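Uncharacterized protein (Enterococcus faecalis, PDB 3CLQ) is of unknown function but belongs to the DUF1116 family, related to the AllG subunit of oxamate carbamoyltransferase. Local coordinates at residues V287-G301 and I387-L401. Numbering follows the deposited sequence.
Sequences VIGPMFAGYTQEDAG and IAHKEPGIGMIGAGL
A two-stranded antiparallel hairpin, strands 383-388 and 396-402, is flanked on both strands by the irregular loop 287-301, and the evidence is a set of backbone bonds to each. Along the second strand, Ala399 N donates to Pro290 O (3.2 Å), and Phe292 N to Ile397 O (3.2 Å). Ile288 and Leu401 form an antiparallel hydrogen-bonded pair, one of its two bonds weak. At the end of the first strand and in the loop just after it, Gly301 N donates to Ala388 O (2.8 Å) and Lys390 N to Asp299 O (2.8 Å).

Between these bonded ends, rings lie on the hairpin backbone and its side chains. A chi1 of -67° swings the Phe292 ring toward the 387-401 backbone, where one face meets the Ile397-Gly398 peptide; Gly398 CA makes a CH-pi contact 3.8 Å from the ring centroid. Met396 SE stands oblique to the same ring, a Met-aromatic contact, and Leu329 of helix 327-330 touches both side chains. Tyr295 receives Ile397 CG2 over its ring centre, 3.7 Å from the centroid, while its CE2 meets the edge of the His389 imidazole near ND1 (3.6 Å). Ile394 CD1 lies over the centre of one face of that imidazole, and Asp299 O over the rim of the opposite face. Selenomethionine Met291, bent at chi2 and chi3, brings CE to Ile397 CG1 (3.6 Å).

The loop is thus held to both strands mainly through main-chain atoms, while its aromatic side chains pack against the hairpin.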
ATOM      1  N   VAL B 287     -18.958  21.487   0.997  1.00 50.83           N
ATOM      2  CA  VAL B 287     -18.200  20.472   0.294  1.00 51.47           C
ATOM      3  C   VAL B 287     -19.165  19.655  -0.549  1.00 52.32           C
ATOM      4  O   VAL B 287     -19.983  18.920  -0.003  1.00 52.15           O
ATOM      5  CB  VAL B 287     -17.580  19.493   1.285  1.00 51.53           C
ATOM      6  CG1 VAL B 287     -16.319  18.889   0.713  1.00 51.36           C
ATOM      7  CG2 VAL B 287     -17.287  20.172   2.598  1.00 51.91           C
ATOM      8  N   ILE B 288     -19.091  19.766  -1.871  1.00 53.65           N
ATOM      9  CA  ILE B 288     -20.046  19.030  -2.705  1.00 55.06           C
ATOM     10  C   ILE B 288     -19.411  17.801  -3.362  1.00 55.75           C
ATOM     11  O   ILE B 288     -18.314  17.885  -3.916  1.00 55.78           O
ATOM     12  CB  ILE B 288     -20.798  19.937  -3.739  1.00 55.35           C
ATOM     13  CG1 ILE B 288     -20.027  20.049  -5.059  1.00 56.00           C
ATOM     14  CG2 ILE B 288     -21.112  21.321  -3.143  1.00 54.96           C
ATOM     15  CD1 ILE B 288     -20.929  20.239  -6.314  1.00 55.11           C
ATOM     16  N   GLY B 289     -20.107  16.668  -3.263  1.00 56.62           N
ATOM     17  CA  GLY B 289     -19.620  15.363  -3.722  1.00 58.00           C
ATOM     18  C   GLY B 289     -20.694  14.283  -3.627  1.00 59.08           C
ATOM     19  O   GLY B 289     -21.848  14.578  -3.330  1.00 59.50           O
ATOM     20  N   PRO B 290     -20.343  13.026  -3.924  1.00 59.70           N
ATOM     21  CA  PRO B 290     -21.311  11.960  -3.730  1.00 60.40           C
ATOM     22  C   PRO B 290     -21.685  11.777  -2.271  1.00 61.29           C
ATOM     23  O   PRO B 290     -20.865  11.979  -1.363  1.00 60.87           O
ATOM     24  CB  PRO B 290     -20.585  10.707  -4.241  1.00 59.73           C
ATOM     25  CG  PRO B 290     -19.544  11.214  -5.141  1.00 60.03           C
ATOM     26  CD  PRO B 290     -19.095  12.510  -4.500  1.00 60.22           C
HETATM   27  N   MSE B 291     -22.934  11.370  -2.081  1.00 62.74           N
HETATM   28  CA  MSE B 291     -23.535  11.216  -0.769  1.00 63.67           C
HETATM   29  C   MSE B 291     -23.658   9.737  -0.403  1.00 62.77           C
HETATM   30  O   MSE B 291     -23.935   8.901  -1.267  1.00 62.72           O
HETATM   31  CB  MSE B 291     -24.918  11.901  -0.755  1.00 64.78           C
HETATM   32  CG  MSE B 291     -24.880  13.427  -0.994  1.00 66.33           C
HETATM   33 SE   MSE B 291     -23.631  14.426   0.198  0.75 69.14          SE
HETATM   34  CE  MSE B 291     -24.390  13.961   1.943  1.00 68.63           C
ATOM     35  N   PHE B 292     -23.438   9.413   0.869  1.00 61.54           N
ATOM     36  CA  PHE B 292     -23.759   8.077   1.358  1.00 60.72           C
ATOM     37  C   PHE B 292     -25.266   7.885   1.305  1.00 60.71           C
ATOM     38  O   PHE B 292     -26.011   8.776   1.713  1.00 60.87           O
ATOM     39  CB  PHE B 292     -23.294   7.886   2.799  1.00 59.75           C
ATOM     40  CG  PHE B 292     -21.810   7.886   2.968  1.00 58.82           C
ATOM     41  CD1 PHE B 292     -20.968   7.830   1.870  1.00 58.94           C
ATOM     42  CD2 PHE B 292     -21.253   7.910   4.237  1.00 58.65           C
ATOM     43  CE1 PHE B 292     -19.573   7.816   2.036  1.00 59.30           C
ATOM     44  CE2 PHE B 292     -19.863   7.897   4.419  1.00 58.91           C
ATOM     45  CZ  PHE B 292     -19.020   7.847   3.321  1.00 59.06           C
ATOM     46  N   ALA B 293     -25.712   6.728   0.812  1.00 60.72           N
ATOM     47  CA  ALA B 293     -27.148   6.456   0.632  1.00 60.36           C
ATOM     48  C   ALA B 293     -27.975   6.912   1.824  1.00 60.24           C
ATOM     49  O   ALA B 293     -27.520   6.843   2.966  1.00 60.06           O
ATOM     50  CB  ALA B 293     -27.394   4.976   0.356  1.00 60.28           C
ATOM     51  N   GLY B 294     -29.191   7.383   1.552  1.00 60.38           N
ATOM     52  CA  GLY B 294     -30.085   7.845   2.610  1.00 60.05           C
ATOM     53  C   GLY B 294     -29.726   9.224   3.149  1.00 60.04           C
ATOM     54  O   GLY B 294     -30.435   9.769   4.004  1.00 59.94           O
ATOM     55  N   TYR B 295     -28.625   9.789   2.658  1.00 59.18           N
ATOM     56  CA  TYR B 295     -28.243  11.151   3.000  1.00 58.41           C
ATOM     57  C   TYR B 295     -28.261  12.078   1.789  1.00 57.84           C
ATOM     58  O   TYR B 295     -28.177  11.628   0.644  1.00 57.66           O
ATOM     59  CB  TYR B 295     -26.862  11.158   3.635  1.00 59.10           C
ATOM     60  CG  TYR B 295     -26.878  10.711   5.064  1.00 59.30           C
ATOM     61  CD1 TYR B 295     -26.276   9.522   5.456  1.00 59.30           C
ATOM     62  CD2 TYR B 295     -27.506  11.478   6.030  1.00 59.17           C
ATOM     63  CE1 TYR B 295     -26.295   9.115   6.783  1.00 59.00           C
ATOM     64  CE2 TYR B 295     -27.533  11.085   7.349  1.00 59.26           C
ATOM     65  CZ  TYR B 295     -26.927   9.905   7.723  1.00 59.20           C
ATOM     66  OH  TYR B 295     -26.973   9.537   9.047  1.00 59.36           O
ATOM     67  N   THR B 296     -28.372  13.376   2.048  1.00 57.11           N
ATOM     68  CA  THR B 296     -28.374  14.381   0.991  1.00 56.97           C
ATOM     69  C   THR B 296     -27.634  15.637   1.420  1.00 56.70           C
ATOM     70  O   THR B 296     -27.426  15.871   2.600  1.00 56.65           O
ATOM     71  CB  THR B 296     -29.800  14.767   0.539  1.00 57.39           C
ATOM     72  OG1 THR B 296     -29.819  16.147   0.148  1.00 57.54           O
ATOM     73  CG2 THR B 296     -30.815  14.559   1.667  1.00 57.88           C
ATOM     74  N   GLN B 297     -27.269  16.457   0.447  1.00 56.79           N
ATOM     75  CA  GLN B 297     -26.367  17.588   0.660  1.00 56.71           C
ATOM     76  C   GLN B 297     -26.829  18.663   1.678  1.00 57.46           C
ATOM     77  O   GLN B 297     -26.000  19.363   2.267  1.00 57.90           O
ATOM     78  CB  GLN B 297     -25.978  18.169  -0.713  1.00 56.10           C
ATOM     79  CG  GLN B 297     -25.728  19.646  -0.773  1.00 55.65           C
ATOM     80  CD  GLN B 297     -24.423  20.064  -0.146  1.00 55.99           C
ATOM     81  OE1 GLN B 297     -24.089  21.237  -0.173  1.00 56.54           O
ATOM     82  NE2 GLN B 297     -23.680  19.119   0.425  1.00 55.63           N
ATOM     83  N   GLU B 298     -28.132  18.785   1.921  1.00 57.85           N
ATOM     84  CA  GLU B 298     -28.592  19.754   2.921  1.00 58.29           C
ATOM     85  C   GLU B 298     -28.426  19.216   4.326  1.00 58.01           C
ATOM     86  O   GLU B 298     -28.767  19.890   5.290  1.00 58.44           O
ATOM     87  CB  GLU B 298     -30.059  20.164   2.723  1.00 58.98           C
ATOM     88  CG  GLU B 298     -30.326  21.069   1.528  1.00 59.67           C
ATOM     89  CD  GLU B 298     -30.551  20.272   0.250  1.00 60.19           C
ATOM     90  OE1 GLU B 298     -31.702  20.284  -0.258  1.00 60.08           O
ATOM     91  OE2 GLU B 298     -29.586  19.619  -0.226  1.00 59.81           O
ATOM     92  N   ASP B 299     -27.934  17.995   4.450  1.00 57.51           N
ATOM     93  CA  ASP B 299     -27.636  17.469   5.767  1.00 57.48           C
ATOM     94  C   ASP B 299     -26.263  17.964   6.212  1.00 57.55           C
ATOM     95  O   ASP B 299     -25.982  18.035   7.408  1.00 57.32           O
ATOM     96  CB  ASP B 299     -27.675  15.937   5.772  1.00 57.83           C
ATOM     97  CG  ASP B 299     -29.039  15.381   5.383  1.00 58.82           C
ATOM     98  OD1 ASP B 299     -29.444  15.574   4.214  1.00 59.31           O
ATOM     99  OD2 ASP B 299     -29.706  14.744   6.238  1.00 58.89           O
ATOM    100  N   ALA B 300     -25.427  18.326   5.232  1.00 57.31           N
ATOM    101  CA  ALA B 300     -24.003  18.600   5.443  1.00 56.61           C
ATOM    102  C   ALA B 300     -23.698  19.873   6.224  1.00 56.49           C
ATOM    103  O   ALA B 300     -24.456  20.845   6.176  1.00 56.33           O
ATOM    104  CB  ALA B 300     -23.296  18.647   4.110  1.00 56.85           C
ATOM    105  N   GLY B 301     -22.581  19.854   6.942  1.00 56.29           N
ATOM    106  CA  GLY B 301     -22.070  21.044   7.599  1.00 56.89           C
ATOM    107  C   GLY B 301     -21.077  21.743   6.695  1.00 57.82           C
ATOM    108  O   GLY B 301     -20.681  21.207   5.652  1.00 58.79           O
ATOM    109  N   ILE B 387     -17.385  15.064   3.776  1.00 58.04           N
ATOM    110  CA  ILE B 387     -18.554  15.854   4.180  1.00 58.64           C
ATOM    111  C   ILE B 387     -19.196  15.286   5.461  1.00 57.74           C
ATOM    112  O   ILE B 387     -19.423  14.084   5.591  1.00 57.88           O
ATOM    113  CB  ILE B 387     -19.554  16.103   3.010  1.00 59.57           C
ATOM    114  CG1 ILE B 387     -20.276  14.841   2.596  1.00 60.21           C
ATOM    115  CG2 ILE B 387     -18.824  16.557   1.752  1.00 59.95           C
ATOM    116  CD1 ILE B 387     -20.830  14.958   1.201  1.00 60.42           C
ATOM    117  N   ALA B 388     -19.441  16.158   6.431  1.00 56.42           N
ATOM    118  CA  ALA B 388     -19.846  15.721   7.759  1.00 55.45           C
ATOM    119  C   ALA B 388     -21.225  16.252   8.083  1.00 54.72           C
ATOM    120  O   ALA B 388     -21.541  17.393   7.761  1.00 55.56           O
ATOM    121  CB  ALA B 388     -18.850  16.211   8.789  1.00 55.09           C
ATOM    122  N   HIS B 389     -22.048  15.444   8.733  1.00 54.05           N
ATOM    123  CA  HIS B 389     -23.384  15.899   9.109  1.00 54.01           C
ATOM    124  C   HIS B 389     -23.347  17.186   9.938  1.00 53.58           C
ATOM    125  O   HIS B 389     -22.462  17.378  10.770  1.00 53.94           O
ATOM    126  CB  HIS B 389     -24.118  14.811   9.873  1.00 54.38           C
ATOM    127  CG  HIS B 389     -25.603  14.941   9.814  1.00 55.09           C
ATOM    128  ND1 HIS B 389     -26.395  14.093   9.070  1.00 55.49           N
ATOM    129  CD2 HIS B 389     -26.446  15.831  10.391  1.00 55.07           C
ATOM    130  CE1 HIS B 389     -27.664  14.447   9.198  1.00 55.08           C
ATOM    131  NE2 HIS B 389     -27.720  15.499   9.997  1.00 55.08           N
ATOM    132  N   LYS B 390     -24.306  18.071   9.710  1.00 53.02           N
ATOM    133  CA  LYS B 390     -24.359  19.334  10.448  1.00 52.84           C
ATOM    134  C   LYS B 390     -24.786  19.102  11.892  1.00 52.56           C
ATOM    135  O   LYS B 390     -24.604  19.961  12.745  1.00 52.28           O
ATOM    136  CB  LYS B 390     -25.310  20.335   9.776  1.00 52.48           C
ATOM    137  CG  LYS B 390     -26.778  20.022  10.002  1.00 51.97           C
ATOM    138  CD  LYS B 390     -27.656  20.674   8.950  1.00 52.03           C
ATOM    139  CE  LYS B 390     -29.075  20.104   8.991  1.00 52.12           C
ATOM    140  NZ  LYS B 390     -30.054  20.908   8.200  1.00 52.05           N
ATOM    141  N   GLU B 391     -25.358  17.934  12.151  1.00 52.57           N
ATOM    142  CA  GLU B 391     -25.758  17.554  13.498  1.00 52.75           C
ATOM    143  C   GLU B 391     -24.615  16.849  14.230  1.00 52.42           C
ATOM    144  O   GLU B 391     -23.859  16.103  13.613  1.00 51.66           O
ATOM    145  CB  GLU B 391     -26.984  16.647  13.434  1.00 53.14           C
ATOM    146  CG  GLU B 391     -28.288  17.385  13.510  1.00 53.61           C
ATOM    147  CD  GLU B 391     -28.721  17.608  14.950  1.00 54.28           C
ATOM    148  OE1 GLU B 391     -28.806  16.620  15.717  1.00 54.60           O
ATOM    149  OE2 GLU B 391     -28.971  18.769  15.325  1.00 54.24           O
ATOM    150  N   PRO B 392     -24.496  17.081  15.556  1.00 52.28           N
ATOM    151  CA  PRO B 392     -23.422  16.503  16.363  1.00 52.35           C
ATOM    152  C   PRO B 392     -23.429  14.986  16.340  1.00 52.33           C
ATOM    153  O   PRO B 392     -24.449  14.353  16.597  1.00 51.83           O
ATOM    154  CB  PRO B 392     -23.750  16.993  17.785  1.00 51.80           C
ATOM    155  CG  PRO B 392     -24.550  18.197  17.590  1.00 51.36           C
ATOM    156  CD  PRO B 392     -25.386  17.909  16.381  1.00 51.59           C
ATOM    157  N   GLY B 393     -22.287  14.412  16.018  1.00 53.27           N
ATOM    158  CA  GLY B 393     -22.082  12.989  16.217  1.00 54.75           C
ATOM    159  C   GLY B 393     -22.544  12.051  15.124  1.00 54.91           C
ATOM    160  O   GLY B 393     -22.199  10.877  15.136  1.00 55.76           O
ATOM    161  N   ILE B 394     -23.327  12.537  14.177  1.00 55.03           N
ATOM    162  CA  ILE B 394     -23.818  11.637  13.150  1.00 55.29           C
ATOM    163  C   ILE B 394     -22.664  11.168  12.266  1.00 55.90           C
ATOM    164  O   ILE B 394     -22.671  10.046  11.763  1.00 55.71           O
ATOM    165  CB  ILE B 394     -24.944  12.277  12.345  1.00 55.10           C
ATOM    166  CG1 ILE B 394     -26.203  12.331  13.212  1.00 54.82           C
ATOM    167  CG2 ILE B 394     -25.181  11.498  11.067  1.00 54.71           C
ATOM    168  CD1 ILE B 394     -27.111  13.485  12.921  1.00 54.92           C
ATOM    169  N   GLY B 395     -21.666  12.033  12.099  1.00 56.39           N
ATOM    170  CA  GLY B 395     -20.439  11.662  11.408  1.00 56.38           C
ATOM    171  C   GLY B 395     -20.421  11.820   9.895  1.00 56.77           C
ATOM    172  O   GLY B 395     -21.283  12.477   9.303  1.00 56.40           O
HETATM  173  N   MSE B 396     -19.417  11.205   9.277  1.00 56.80           N
HETATM  174  CA  MSE B 396     -19.218  11.291   7.842  1.00 56.84           C
HETATM  175  C   MSE B 396     -20.433  10.796   7.061  1.00 55.66           C
HETATM  176  O   MSE B 396     -20.929   9.697   7.297  1.00 54.81           O
HETATM  177  CB  MSE B 396     -17.984  10.485   7.460  1.00 57.48           C
HETATM  178  CG  MSE B 396     -17.456  10.795   6.083  1.00 58.25           C
HETATM  179 SE   MSE B 396     -16.078   9.517   5.550  0.60 59.52          SE
HETATM  180  CE  MSE B 396     -15.880  10.025   3.667  1.00 58.34           C
ATOM    181  N   ILE B 397     -20.927  11.615   6.144  1.00 54.89           N
ATOM    182  CA  ILE B 397     -22.055  11.187   5.332  1.00 54.91           C
ATOM    183  C   ILE B 397     -21.790  11.395   3.840  1.00 54.30           C
ATOM    184  O   ILE B 397     -22.714  11.617   3.063  1.00 54.46           O
ATOM    185  CB  ILE B 397     -23.448  11.777   5.822  1.00 55.91           C
ATOM    186  CG1 ILE B 397     -23.691  13.225   5.368  1.00 56.30           C
ATOM    187  CG2 ILE B 397     -23.593  11.670   7.330  1.00 55.89           C
ATOM    188  CD1 ILE B 397     -22.520  14.150   5.586  1.00 56.88           C
ATOM    189  N   GLY B 398     -20.516  11.294   3.444  1.00 53.55           N
ATOM    190  CA  GLY B 398     -20.117  11.440   2.039  1.00 52.20           C
ATOM    191  C   GLY B 398     -18.819  12.211   1.922  1.00 51.68           C
ATOM    192  O   GLY B 398     -18.181  12.481   2.935  1.00 51.59           O
ATOM    193  N   ALA B 399     -18.425  12.560   0.695  1.00 51.03           N
ATOM    194  CA  ALA B 399     -17.195  13.342   0.470  1.00 50.86           C
ATOM    195  C   ALA B 399     -17.172  14.054  -0.866  1.00 50.94           C
ATOM    196  O   ALA B 399     -17.960  13.727  -1.778  1.00 50.54           O
ATOM    197  CB  ALA B 399     -15.966  12.476   0.584  1.00 51.34           C
ATOM    198  N   GLY B 400     -16.262  15.019  -0.993  1.00 50.30           N
ATOM    199  CA  GLY B 400     -16.268  15.831  -2.198  1.00 51.93           C
ATOM    200  C   GLY B 400     -15.249  16.940  -2.238  1.00 52.40           C
ATOM    201  O   GLY B 400     -14.433  17.030  -1.343  1.00 52.87           O
ATOM    202  N   LEU B 401     -15.332  17.777  -3.277  1.00 53.25           N
ATOM    203  CA  LEU B 401     -14.417  18.900  -3.524  1.00 54.23           C
ATOM    204  C   LEU B 401     -14.879  20.248  -2.909  1.00 55.48           C
ATOM    205  O   LEU B 401     -16.053  20.640  -2.996  1.00 56.35           O
ATOM    206  CB  LEU B 401     -14.217  19.059  -5.036  1.00 54.22           C
ATOM    207  CG  LEU B 401     -13.443  20.229  -5.668  1.00 54.56           C
ATOM    208  CD1 LEU B 401     -13.038  19.863  -7.094  1.00 55.42           C
ATOM    209  CD2 LEU B 401     -14.246  21.528  -5.706  1.00 54.86           C
TER